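Local coordinates for uncharacterized protein (Cytophaga hutchinsonii ATCC 33406, PDB 3FF4), which is of unknown function but carries a CoA-binding domain of Rossmann type, consistent with binding coenzyme A or a related nucleotide ligand, at residues Glu98-Leu101 with Ser102-Ile106. Sequence-based numbering, arbitrary orientation.
Sequences EEIL and SENGI
N104 folds its side chain back along the helix it has just left and places ND2 2.7 Å from I100 O. The bond is nearly straight (178° at the hydrogen), and the oxygen lies in the plane of the N104 amide. With CG anti to its own carbonyl carbon (chi1 -76°), the amide runs beside I100, pointing the same way, and ND2 passes 3.9 Å from I100 CG2. The backbone N of N104 also donates to I100 O, from the opposite face of that carbonyl's plane, so one residue grips the oxygen twice; the ND2 bond is what restrains the turn of the amide. Two residues earlier, S102 OG sits between its backbone N and carbonyl carbon (chi1 56°), within reach of two carbonyls, 2.9 Å from E98 O and 3.1 Å from E99 O; its single proton can serve either. G105, with positive phi, is the C' residue of a Schellman motif ending helix 95-103: I106 N bonds to L101 O at 2.8 Å, and G105 N to S102 O at 3.0 Å. The reversal turns I106 back against L101, the hydrophobic pair bracketing the motif. Their side chains cross at a slant, L101 CD2 lying 3.8 Å from both CG2 and CD1 of I106. Both are buried and share V86 of strand 85-88 as a neighbour, while I78 and L79 of helix 75-81 flank L101 and I106, respectively. An alanine in place of I106 would probably leave L101 CD2 without its apolar partner across the turn and weaken the packing toward V86 and L79. The chain then enters strand 107-110, completing a beta-alpha-beta crossover at the edge of the parallel sheet.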
# COMPACT_ATOMS: atom_id res chain seq x y z
N GLU A 98 1.51 12.72 4.82
CA GLU A 98 2.99 12.69 4.76
C GLU A 98 3.66 13.22 6.07
O GLU A 98 4.54 12.56 6.63
CB GLU A 98 3.48 13.48 3.53
CG GLU A 98 2.96 12.88 2.21
CD GLU A 98 3.03 13.84 1.00
OE1 GLU A 98 2.13 13.73 0.12
OE2 GLU A 98 3.95 14.67 0.91
N GLU A 99 3.23 14.38 6.54
CA GLU A 99 3.80 14.99 7.74
C GLU A 99 3.52 14.17 8.97
O GLU A 99 4.40 14.00 9.81
CB GLU A 99 3.27 16.39 7.97
CG GLU A 99 3.77 17.34 6.95
CD GLU A 99 3.21 18.73 7.14
OE1 GLU A 99 2.76 19.08 8.27
OE2 GLU A 99 3.22 19.49 6.13
N ILE A 100 2.29 13.68 9.09
CA ILE A 100 1.92 12.85 10.23
C ILE A 100 2.80 11.60 10.26
O ILE A 100 3.34 11.22 11.32
CB ILE A 100 0.43 12.48 10.21
CG1 ILE A 100 -0.43 13.71 10.55
CG2 ILE A 100 0.15 11.35 11.19
CD1 ILE A 100 -1.92 13.48 10.37
N LEU A 101 2.98 10.99 9.10
CA LEU A 101 3.87 9.81 9.00
C LEU A 101 5.31 10.14 9.41
O LEU A 101 5.87 9.48 10.30
CB LEU A 101 3.85 9.23 7.58
CG LEU A 101 2.53 8.55 7.20
CD1 LEU A 101 2.47 8.29 5.69
CD2 LEU A 101 2.31 7.26 7.99
N SER A 102 5.91 11.13 8.75
CA SER A 102 7.30 11.45 8.96
C SER A 102 7.53 11.91 10.41
O SER A 102 8.55 11.57 10.99
CB SER A 102 7.75 12.47 7.92
OG SER A 102 6.91 13.63 7.97
N GLU A 103 6.56 12.62 11.00
CA GLU A 103 6.52 12.96 12.44
C GLU A 103 6.59 11.75 13.33
O GLU A 103 7.11 11.82 14.43
CB GLU A 103 5.15 13.56 12.81
CG GLU A 103 5.20 14.92 13.09
CD GLU A 103 3.83 15.55 13.22
OE1 GLU A 103 2.86 14.99 13.83
OE2 GLU A 103 3.75 16.66 12.72
N ASN A 104 5.95 10.68 12.89
CA ASN A 104 5.91 9.45 13.66
C ASN A 104 7.01 8.49 13.21
O ASN A 104 6.92 7.30 13.46
CB ASN A 104 4.53 8.77 13.56
CG ASN A 104 3.47 9.45 14.41
OD1 ASN A 104 3.27 9.09 15.57
ND2 ASN A 104 2.80 10.45 13.84
N GLY A 105 8.05 9.01 12.55
CA GLY A 105 9.17 8.18 12.08
C GLY A 105 8.88 7.18 10.95
O GLY A 105 9.61 6.20 10.78
N ILE A 106 7.81 7.42 10.18
CA ILE A 106 7.47 6.61 9.01
C ILE A 106 7.78 7.41 7.73
O ILE A 106 7.33 8.58 7.59
CB ILE A 106 5.97 6.18 9.03
CG1 ILE A 106 5.67 5.36 10.30
CG2 ILE A 106 5.59 5.43 7.76
CD1 ILE A 106 4.14 5.22 10.66